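Local coordinates for protein citrate synthase (PDB 4TVM) that catalyses the condensation of oxaloacetate with acetyl-CoA and water to give citrate and CoA, a step of the Krebs cycle, at residues Gly41-Asp46 / Arg412-Tyr417; Arg122-Phe127 / Met134-Ser139; Tyr177-Ser182 / Gly377-Met382. All blocks are in the same frame, centred on the assembly; numbering follows the deposited sequence.

Contact 1 of 3, residues Gly41-Asp46 / Arg412-Tyr417. With OAA (oxaloacetate ion), chain B.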
loop_
_atom_site.group_PDB
_atom_site.type_symbol
_atom_site.label_atom_id
_atom_site.label_comp_id
_atom_site.label_asym_id
_atom_site.label_seq_id
_atom_site.Cartn_x
_atom_site.Cartn_y
_atom_site.Cartn_z
ATOM N N GLY A 41 10.851 -1.604 -28.202
ATOM C CA GLY A 41 9.740 -0.650 -28.171
ATOM C C GLY A 41 8.365 -1.272 -27.918
ATOM O O GLY A 41 7.336 -0.720 -28.328
ATOM N N HIS A 42 8.334 -2.414 -27.243
ATOM C CA HIS A 42 7.078 -3.064 -26.921
ATOM C C HIS A 42 7.024 -3.450 -25.444
ATOM O O HIS A 42 8.059 -3.598 -24.802
ATOM C CB HIS A 42 6.935 -4.311 -27.794
ATOM C CG HIS A 42 6.406 -4.033 -29.169
ATOM N ND1 HIS A 42 7.212 -3.670 -30.227
ATOM C CD2 HIS A 42 5.146 -4.086 -29.656
ATOM C CE1 HIS A 42 6.463 -3.498 -31.303
ATOM N NE2 HIS A 42 5.208 -3.757 -30.984
ATOM N N THR A 43 5.812 -3.594 -24.918
ATOM C CA THR A 43 5.587 -4.079 -23.555
ATOM C C THR A 43 4.709 -5.317 -23.551
ATOM O O THR A 43 3.986 -5.587 -24.519
ATOM C CB THR A 43 4.843 -3.057 -22.678
ATOM O OG1 THR A 43 3.595 -2.701 -23.294
ATOM C CG2 THR A 43 5.677 -1.814 -22.429
ATOM N N THR A 44 4.765 -6.069 -22.456
ATOM C CA THR A 44 3.776 -7.109 -22.224
ATOM C C THR A 44 2.575 -6.412 -21.637
ATOM O O THR A 44 2.705 -5.423 -20.923
ATOM C CB THR A 44 4.273 -8.208 -21.257
ATOM O OG1 THR A 44 4.586 -7.630 -19.977
ATOM C CG2 THR A 44 5.522 -8.936 -21.823
ATOM N N PHE A 45 1.395 -6.899 -21.962
ATOM C CA PHE A 45 0.175 -6.441 -21.310
ATOM C C PHE A 45 -0.406 -7.665 -20.597
ATOM O O PHE A 45 -0.566 -8.689 -21.216
ATOM C CB PHE A 45 -0.767 -5.875 -22.361
ATOM C CG PHE A 45 -2.109 -5.458 -21.826
ATOM C CD1 PHE A 45 -2.235 -4.317 -21.049
ATOM C CD2 PHE A 45 -3.256 -6.187 -22.142
ATOM C CE1 PHE A 45 -3.468 -3.930 -20.567
ATOM C CE2 PHE A 45 -4.498 -5.805 -21.664
ATOM C CZ PHE A 45 -4.604 -4.674 -20.873
ATOM N N ASP A 46 -0.658 -7.574 -19.295
ATOM C CA ASP A 46 -1.165 -8.708 -18.504
ATOM C C ASP A 46 -2.028 -8.256 -17.352
ATOM O O ASP A 46 -1.525 -7.935 -16.287
ATOM C CB ASP A 46 0.005 -9.500 -17.917
ATOM C CG ASP A 46 -0.431 -10.819 -17.289
ATOM O OD1 ASP A 46 -1.565 -11.291 -17.533
ATOM O OD2 ASP A 46 0.386 -11.401 -16.568
ATOM N N ARG A 412 8.564 -0.016 -11.228
ATOM C CA ARG A 412 8.269 0.964 -12.272
ATOM C C ARG A 412 7.464 0.278 -13.380
ATOM O O ARG A 412 7.996 -0.028 -14.436
ATOM C CB ARG A 412 9.591 1.484 -12.844
ATOM C CG ARG A 412 9.492 2.794 -13.603
ATOM C CD ARG A 412 9.641 3.971 -12.643
ATOM N NE ARG A 412 9.108 5.230 -13.171
ATOM C CZ ARG A 412 7.812 5.489 -13.335
ATOM N NH1 ARG A 412 6.900 4.560 -13.040
ATOM N NH2 ARG A 412 7.422 6.669 -13.814
ATOM N N PRO A 413 6.187 -0.011 -13.133
ATOM C CA PRO A 413 5.412 -0.683 -14.188
ATOM C C PRO A 413 5.070 0.217 -15.364
ATOM O O PRO A 413 5.328 1.419 -15.315
ATOM C CB PRO A 413 4.122 -1.102 -13.478
ATOM C CG PRO A 413 4.432 -1.030 -12.021
ATOM C CD PRO A 413 5.444 0.065 -11.867
ATOM N N ARG A 414 4.461 -0.376 -16.384
ATOM C CA ARG A 414 4.080 0.340 -17.562
ATOM C C ARG A 414 2.569 0.497 -17.688
ATOM O O ARG A 414 1.798 0.117 -16.780
ATOM C CB ARG A 414 4.664 -0.369 -18.788
ATOM C CG ARG A 414 6.177 -0.409 -18.771
ATOM C CD ARG A 414 6.740 0.998 -18.707
ATOM N NE ARG A 414 8.199 0.987 -18.661
ATOM C CZ ARG A 414 8.972 2.058 -18.836
ATOM N NH1 ARG A 414 8.430 3.258 -19.073
ATOM N NH2 ARG A 414 10.294 1.929 -18.773
ATOM N N GLN A 415 2.172 1.104 -18.805
ATOM C CA GLN A 415 0.786 1.199 -19.216
ATOM C C GLN A 415 0.697 1.117 -20.747
ATOM O O GLN A 415 1.693 1.150 -21.452
ATOM C CB GLN A 415 0.199 2.530 -18.750
ATOM C CG GLN A 415 1.062 3.725 -19.136
ATOM C CD GLN A 415 0.405 5.053 -18.851
ATOM O OE1 GLN A 415 -0.473 5.163 -18.000
ATOM N NE2 GLN A 415 0.818 6.058 -19.564
ATOM N N ILE A 416 -0.514 0.993 -21.238
ATOM C CA ILE A 416 -0.788 1.099 -22.643
ATOM C C ILE A 416 -1.555 2.374 -22.701
ATOM O O ILE A 416 -2.663 2.433 -22.167
ATOM C CB ILE A 416 -1.705 -0.029 -23.132
ATOM C CG1 ILE A 416 -1.047 -1.358 -22.861
ATOM C CG2 ILE A 416 -2.008 0.136 -24.621
ATOM C CD1 ILE A 416 0.307 -1.477 -23.510
ATOM N N TYR A 417 -0.975 3.411 -23.302
ATOM C CA TYR A 417 -1.608 4.702 -23.235
ATOM C C TYR A 417 -2.737 4.695 -24.215
ATOM O O TYR A 417 -2.560 4.293 -25.345
ATOM C CB TYR A 417 -0.660 5.826 -23.561
ATOM C CG TYR A 417 -1.341 7.158 -23.426
ATOM C CD1 TYR A 417 -1.821 7.574 -22.203
ATOM C CD2 TYR A 417 -1.522 7.986 -24.518
ATOM C CE1 TYR A 417 -2.454 8.779 -22.068
ATOM C CE2 TYR A 417 -2.155 9.200 -24.385
ATOM C CZ TYR A 417 -2.604 9.589 -23.163
ATOM O OH TYR A 417 -3.228 10.791 -23.025
HETATM O O1 OAA B . 7.267 12.784 -9.649
HETATM O O2 OAA B . 9.147 13.338 -8.607
HETATM O O4 OAA B . 8.855 8.622 -11.185
HETATM O O5 OAA B . 6.757 8.505 -10.561
HETATM O O3 OAA B . 6.862 10.440 -9.070
HETATM C C1 OAA B . 8.444 12.541 -9.284
HETATM C C2 OAA B . 9.020 11.218 -9.708
HETATM C C3 OAA B . 7.874 10.238 -9.716
HETATM C C4 OAA B . 7.871 9.033 -10.521
#

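Contact 2 of 3, residues Arg122-Phe127 / Met134-Ser139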
loop_
_atom_site.group_PDB
_atom_site.type_symbol
_atom_site.label_atom_id
_atom_site.label_comp_id
_atom_site.label_asym_id
_atom_site.label_seq_id
_atom_site.Cartn_x
_atom_site.Cartn_y
_atom_site.Cartn_z
ATOM N N ARG A 122 -2.814 5.106 24.917
ATOM C CA ARG A 122 -3.729 6.240 25.074
ATOM C C ARG A 122 -4.306 6.756 23.750
ATOM O O ARG A 122 -5.459 7.130 23.687
ATOM C CB ARG A 122 -3.009 7.384 25.777
ATOM C CG ARG A 122 -2.951 7.288 27.295
ATOM C CD ARG A 122 -1.881 8.227 27.852
ATOM N NE ARG A 122 -2.000 9.579 27.304
ATOM C CZ ARG A 122 -1.183 10.593 27.600
ATOM N NH1 ARG A 122 -0.168 10.432 28.450
ATOM N NH2 ARG A 122 -1.392 11.787 27.048
ATOM N N PHE A 123 -3.479 6.798 22.710
ATOM C CA PHE A 123 -3.873 7.176 21.353
ATOM C C PHE A 123 -5.128 6.483 20.829
ATOM O O PHE A 123 -5.809 7.023 19.981
ATOM C CB PHE A 123 -2.702 6.834 20.456
ATOM C CG PHE A 123 -2.881 7.187 19.012
ATOM C CD1 PHE A 123 -3.406 6.264 18.127
ATOM C CD2 PHE A 123 -2.404 8.385 18.523
ATOM C CE1 PHE A 123 -3.513 6.549 16.776
ATOM C CE2 PHE A 123 -2.515 8.689 17.172
ATOM C CZ PHE A 123 -3.063 7.761 16.293
ATOM N N PHE A 124 -5.453 5.298 21.352
ATOM C CA PHE A 124 -6.762 4.692 21.087
ATOM C C PHE A 124 -7.922 5.550 21.574
ATOM O O PHE A 124 -9.062 5.407 21.101
ATOM C CB PHE A 124 -6.853 3.285 21.693
ATOM C CG PHE A 124 -6.127 2.208 20.878
ATOM C CD1 PHE A 124 -4.767 1.959 21.066
ATOM C CD2 PHE A 124 -6.811 1.452 19.947
ATOM C CE1 PHE A 124 -4.108 0.979 20.347
ATOM C CE2 PHE A 124 -6.173 0.461 19.232
ATOM C CZ PHE A 124 -4.814 0.221 19.431
ATOM N N ASP A 125 -7.631 6.460 22.496
ATOM C CA ASP A 125 -8.658 7.307 23.078
ATOM C C ASP A 125 -9.282 8.284 22.095
ATOM O O ASP A 125 -10.435 8.683 22.268
ATOM C CB ASP A 125 -8.103 8.049 24.305
ATOM C CG ASP A 125 -7.864 7.116 25.481
ATOM O OD1 ASP A 125 -8.231 5.928 25.369
ATOM O OD2 ASP A 125 -7.313 7.554 26.517
ATOM N N GLY A 126 -8.527 8.644 21.061
ATOM C CA GLY A 126 -8.959 9.627 20.077
ATOM C C GLY A 126 -9.937 9.116 19.049
ATOM O O GLY A 126 -10.666 9.896 18.407
ATOM N N PHE A 127 -9.969 7.810 18.848
ATOM C CA PHE A 127 -10.951 7.254 17.924
ATOM C C PHE A 127 -12.381 7.405 18.478
ATOM O O PHE A 127 -12.585 7.562 19.690
ATOM C CB PHE A 127 -10.614 5.792 17.618
ATOM C CG PHE A 127 -9.345 5.637 16.831
ATOM C CD1 PHE A 127 -9.280 6.049 15.502
ATOM C CD2 PHE A 127 -8.213 5.084 17.403
ATOM C CE1 PHE A 127 -8.110 5.891 14.775
ATOM C CE2 PHE A 127 -7.031 4.944 16.675
ATOM C CZ PHE A 127 -6.977 5.356 15.369
ATOM N N MET A 134 -10.921 -2.423 11.846
ATOM C CA MET A 134 -10.022 -2.366 10.735
ATOM C C MET A 134 -9.421 -0.983 10.528
ATOM O O MET A 134 -8.248 -0.872 10.253
ATOM C CB MET A 134 -10.731 -2.829 9.500
ATOM C CG MET A 134 -9.762 -3.209 8.432
ATOM S SD MET A 134 -8.668 -4.524 9.003
ATOM C CE MET A 134 -7.476 -4.359 7.675
ATOM N N PRO A 135 -10.226 0.072 10.638
ATOM C CA PRO A 135 -9.684 1.425 10.534
ATOM C C PRO A 135 -8.675 1.788 11.611
ATOM O O PRO A 135 -7.646 2.406 11.337
ATOM C CB PRO A 135 -10.924 2.310 10.690
ATOM C CG PRO A 135 -12.054 1.482 10.204
ATOM C CD PRO A 135 -11.662 0.034 10.318
ATOM N N VAL A 136 -8.997 1.415 12.831
ATOM C CA VAL A 136 -8.193 1.737 13.977
ATOM C C VAL A 136 -6.828 1.120 13.863
ATOM O O VAL A 136 -5.839 1.755 14.151
ATOM C CB VAL A 136 -8.847 1.190 15.264
ATOM C CG1 VAL A 136 -8.041 1.617 16.482
ATOM C CG2 VAL A 136 -10.283 1.680 15.387
ATOM N N LEU A 137 -6.793 -0.141 13.471
ATOM C CA LEU A 137 -5.547 -0.889 13.272
ATOM C C LEU A 137 -4.643 -0.339 12.158
ATOM O O LEU A 137 -3.424 -0.310 12.295
ATOM C CB LEU A 137 -5.904 -2.347 12.975
ATOM C CG LEU A 137 -4.957 -3.270 12.214
ATOM C CD1 LEU A 137 -3.971 -3.891 13.153
ATOM C CD2 LEU A 137 -5.760 -4.370 11.532
ATOM N N SER A 138 -5.191 0.065 11.030
ATOM C CA SER A 138 -4.309 0.678 10.018
ATOM C C SER A 138 -3.750 2.000 10.591
ATOM O O SER A 138 -2.573 2.344 10.401
ATOM C CB SER A 138 -5.091 0.966 8.752
ATOM O OG SER A 138 -6.335 1.557 9.123
ATOM N N SER A 139 -4.601 2.721 11.318
ATOM C CA SER A 139 -4.219 4.013 11.811
ATOM C C SER A 139 -3.063 3.856 12.773
ATOM O O SER A 139 -2.086 4.607 12.707
ATOM C CB SER A 139 -5.410 4.683 12.476
ATOM O OG SER A 139 -5.180 6.060 12.660
#

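Contact 3 of 3, residues Tyr177-Ser182 / Gly377-Met382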
loop_
_atom_site.group_PDB
_atom_site.type_symbol
_atom_site.label_atom_id
_atom_site.label_comp_id
_atom_site.label_asym_id
_atom_site.label_seq_id
_atom_site.Cartn_x
_atom_site.Cartn_y
_atom_site.Cartn_z
ATOM N N TYR A 177 -6.786 -4.377 21.204
ATOM C CA TYR A 177 -7.263 -3.079 21.675
ATOM C C TYR A 177 -8.291 -2.455 20.757
ATOM O O TYR A 177 -9.188 -1.770 21.209
ATOM C CB TYR A 177 -6.115 -2.113 21.882
ATOM C CG TYR A 177 -5.299 -2.424 23.093
ATOM C CD1 TYR A 177 -5.463 -3.621 23.801
ATOM C CD2 TYR A 177 -4.360 -1.531 23.541
ATOM C CE1 TYR A 177 -4.704 -3.893 24.908
ATOM C CE2 TYR A 177 -3.606 -1.800 24.656
ATOM C CZ TYR A 177 -3.786 -2.980 25.328
ATOM O OH TYR A 177 -3.016 -3.226 26.420
ATOM N N ALA A 178 -8.155 -2.689 19.465
ATOM C CA ALA A 178 -9.099 -2.146 18.513
ATOM C C ALA A 178 -10.452 -2.803 18.719
ATOM O O ALA A 178 -11.478 -2.178 18.548
ATOM C CB ALA A 178 -8.586 -2.369 17.109
ATOM N N TYR A 179 -10.451 -4.083 19.071
ATOM C CA TYR A 179 -11.694 -4.777 19.443
ATOM C C TYR A 179 -12.262 -4.134 20.667
ATOM O O TYR A 179 -13.414 -3.762 20.688
ATOM C CB TYR A 179 -11.462 -6.272 19.743
ATOM C CG TYR A 179 -12.687 -6.925 20.257
ATOM C CD1 TYR A 179 -13.755 -7.174 19.421
ATOM C CD2 TYR A 179 -12.813 -7.271 21.613
ATOM C CE1 TYR A 179 -14.909 -7.770 19.906
ATOM C CE2 TYR A 179 -13.963 -7.860 22.104
ATOM C CZ TYR A 179 -15.007 -8.098 21.245
ATOM O OH TYR A 179 -16.153 -8.689 21.704
ATOM N N LYS A 180 -11.457 -3.973 21.696
ATOM C CA LYS A 180 -12.015 -3.425 22.935
ATOM C C LYS A 180 -12.637 -2.068 22.710
ATOM O O LYS A 180 -13.665 -1.736 23.317
ATOM C CB LYS A 180 -10.960 -3.350 24.027
ATOM C CG LYS A 180 -10.551 -4.731 24.540
ATOM C CD LYS A 180 -11.775 -5.472 25.045
ATOM C CE LYS A 180 -11.419 -6.595 26.014
ATOM N NZ LYS A 180 -12.656 -7.258 26.509
ATOM N N LYS A 181 -12.006 -1.303 21.824
ATOM C CA LYS A 181 -12.499 -0.006 21.432
ATOM C C LYS A 181 -13.820 -0.103 20.686
ATOM O O LYS A 181 -14.685 0.734 20.855
ATOM C CB LYS A 181 -11.469 0.695 20.562
ATOM C CG LYS A 181 -11.793 2.167 20.275
ATOM C CD LYS A 181 -11.787 2.989 21.553
ATOM C CE LYS A 181 -12.482 4.320 21.357
ATOM N NZ LYS A 181 -12.320 5.132 22.602
ATOM N N SER A 182 -13.985 -1.134 19.867
ATOM C CA SER A 182 -15.179 -1.280 19.056
ATOM C C SER A 182 -16.409 -1.597 19.899
ATOM O O SER A 182 -17.542 -1.560 19.426
ATOM C CB SER A 182 -14.951 -2.374 18.020
ATOM O OG SER A 182 -15.019 -3.666 18.605
ATOM N N GLY A 377 -16.472 -16.522 19.034
ATOM C CA GLY A 377 -16.955 -15.252 19.590
ATOM C C GLY A 377 -16.445 -13.983 18.907
ATOM O O GLY A 377 -16.664 -12.860 19.406
ATOM N N PHE A 378 -15.772 -14.134 17.762
ATOM C CA PHE A 378 -15.282 -12.976 17.045
ATOM C C PHE A 378 -16.416 -12.412 16.228
ATOM O O PHE A 378 -17.115 -13.164 15.524
ATOM C CB PHE A 378 -14.090 -13.331 16.163
ATOM C CG PHE A 378 -12.828 -13.639 16.947
ATOM C CD1 PHE A 378 -12.157 -12.631 17.618
ATOM C CD2 PHE A 378 -12.336 -14.922 17.025
ATOM C CE1 PHE A 378 -11.028 -12.901 18.347
ATOM C CE2 PHE A 378 -11.199 -15.201 17.748
ATOM C CZ PHE A 378 -10.545 -14.186 18.416
ATOM N N PRO A 379 -16.618 -11.084 16.312
ATOM C CA PRO A 379 -17.620 -10.442 15.526
ATOM C C PRO A 379 -17.082 -10.190 14.122
ATOM O O PRO A 379 -15.858 -10.119 13.927
ATOM C CB PRO A 379 -17.837 -9.137 16.264
ATOM C CG PRO A 379 -16.513 -8.815 16.895
ATOM C CD PRO A 379 -15.830 -10.124 17.124
ATOM N N THR A 380 -17.991 -10.037 13.153
ATOM C CA THR A 380 -17.625 -10.104 11.764
ATOM C C THR A 380 -16.559 -9.071 11.391
ATOM O O THR A 380 -15.724 -9.329 10.528
ATOM C CB THR A 380 -18.879 -9.975 10.866
ATOM O OG1 THR A 380 -19.810 -11.021 11.195
ATOM C CG2 THR A 380 -18.504 -10.092 9.395
ATOM N N ARG A 381 -16.573 -7.917 12.051
ATOM C CA ARG A 381 -15.613 -6.853 11.752
ATOM C C ARG A 381 -14.274 -7.054 12.442
ATOM O O ARG A 381 -13.454 -6.146 12.472
ATOM C CB ARG A 381 -16.187 -5.486 12.123
ATOM C CG ARG A 381 -16.968 -4.826 10.988
ATOM C CD ARG A 381 -18.046 -3.896 11.507
ATOM N NE ARG A 381 -19.031 -3.560 10.478
ATOM C CZ ARG A 381 -20.290 -3.196 10.722
ATOM N NH1 ARG A 381 -20.760 -3.119 11.967
ATOM N NH2 ARG A 381 -21.099 -2.913 9.707
ATOM N N MET A 382 -14.025 -8.235 12.994
ATOM C CA MET A 382 -12.673 -8.554 13.413
ATOM C C MET A 382 -12.044 -9.460 12.399
ATOM O O MET A 382 -10.862 -9.693 12.484
ATOM C CB MET A 382 -12.644 -9.229 14.790
ATOM C CG MET A 382 -12.711 -8.261 15.966
ATOM S SD MET A 382 -11.273 -7.178 16.088
ATOM C CE MET A 382 -9.986 -8.250 16.753
#

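Contact 1 of 3, residues Gly41-Asp46 / Arg412-Tyr417
T43 and F45 meet R414 and I416 where two beta strands, 42-45 and 414-417, cross. Their axes run at 100° to each other and come within 7.9 Å. The strands share no backbone hydrogen bond. Instead, both segments pair in a parallel beta ladder with the second subunit, which carries the sheet across the dimer interface.

The contact between the strands is mainly apolar. I416 presents CG1 to F45 CD1 at 3.7 Å, and the two side chains lie roughly at right angles. I416 CD1 reaches T43 OG1 at 3.5 Å. T43 CG2 lies beside the backbone N of its own residue and meets R414 CG at 4.0 Å. R414 touches T43 with CB and CG alone. Its chain then bends at chi2 (-58°), and NE bonds to A50 O of the second subunit.

R412 takes no part in the crossing; it lies beside the oxaloacetate bound by the second subunit, whose R391 hydrogen-bonds the ligand. This is consistent with the shared active sites of citrate synthase dimers. The R412 side chain is poorly ordered. Oxaloacetate O5 lies over one face of the guanidinium group, and R412 NH2 is 3.6 Å from oxaloacetate O4.

Contact 2 of 3, residues Arg122-Phe127 / Met134-Ser139
F124 and F127 pack on V136 where the chain leaves helix 118-122, makes a short 3-10 turn and folds back against helix 133-147. This helix belongs to the helical dimer interface of the citrate synthase fold. No hydrogen bond joins the two segments.

V136 CG1 is the apolar centre of the contact. It sits over one face of the F127 ring, 3.9 Å from the centroid and 30° off the ring normal. This is a CH-pi contact. V136 CG1 is anti to the backbone N (chi1 -176°), which brings the methyl between the two phenylalanines. On the F124 side it meets CE2 at 3.5 Å, and the V136 and F124 side chains cross at about a right angle. F124 also packs on I174 of helix 159-182 and meets the F187 ring edge-to-face.

S139 lies one turn further along the helix. Its OG is at the edge of the F127 ring, near the ring plane, 3.3 Å from F127 CZ. S139 CB also touches CZ, at 3.4 Å. F123 comes less close, with the same OG at its edge.

S138 turns another way and bonds within the helix. Its OG donates to P135 O at 2.7 Å from above the carbonyl plane. S139 N reaches that oxygen from the same face.

Across the interface, F123 and F127 meet F123 of the second subunit, and S139 O accepts a bond from S139 OG of that chain. The chemistry implies a buried fit that is apolar and aromatic. Its serine hydroxyls are satisfied by backbone carbonyls: S138 OG by P135 O of its own helix, S139 OG by S139 O across the dimer interface.

Contact 3 of 3, residues Tyr177-Ser182 / Gly377-Met382
Y179, near the C-terminal end of helix 159-182, meets P379 and M382 of the loop that leads into helix 383-403. G377 is the first residue beyond helix 367-375 to leave helical backbone angles. Its positive phi (94°) and two bonds back into the last turn make a Schellman motif.

F378 follows, and its ring goes to another partner, F205 of helix 196-205. P379 is the first to touch Y179. With CG anti to the backbone N, the Y179 ring extends to P379. P379 CG lies at the edge of the tyrosine ring, near the ring plane, 3.6 Å from Y179 CE1. P379 CD is close to the same carbon, at 3.8 Å. T380 and R381 turn to helix 270-281, where both touch Q272. The loop then closes on itself, as M382 N bonds to P379 O at 2.8 Å.

M382 makes the second touch. Its CG approaches Y179 CD1 at 3.8 Å, obliquely to the ring. The chain then bends at chi2 (-65°) and chi3 (-76°), so that SD comes beside Y179 CB at 3.8 Å. SD is 5.3 Å from the ring centroid, well off the ring normal, in an oblique Met-aromatic contact.

On the helix side, S182 OG donates to Y179 O at 2.6 Å. The bond lies in the carbonyl plane, on a lone pair.

Several helices surround the contact. T204 of helix 196-205 touches Y179, and P133 at the start of helix 133-147 packs against A178, R381 and M382.

Contacts 2 and 3 are neighbours, with centres about 12 Å apart. Each sets a loop against one of two helices that follow each other in the chain, 133-147 and 159-182. F124 touches Y177 and A178, and A178 also meets V136. Contact 1 lies far away, its centre about 39 Å from that of contact 2. Contact 2 is buried, while contacts 1 and 3 are partly buried. Contacts 1 and 2 touch the second subunit, through a shared sheet, and through a helix with the aromatic loop before it; contact 3 lies within one chain. None has a hydrogen bond between its segments. Contact 1 is mostly aliphatic, with one ring, contact 2 aromatic, and contact 3 adds sulfur and proline.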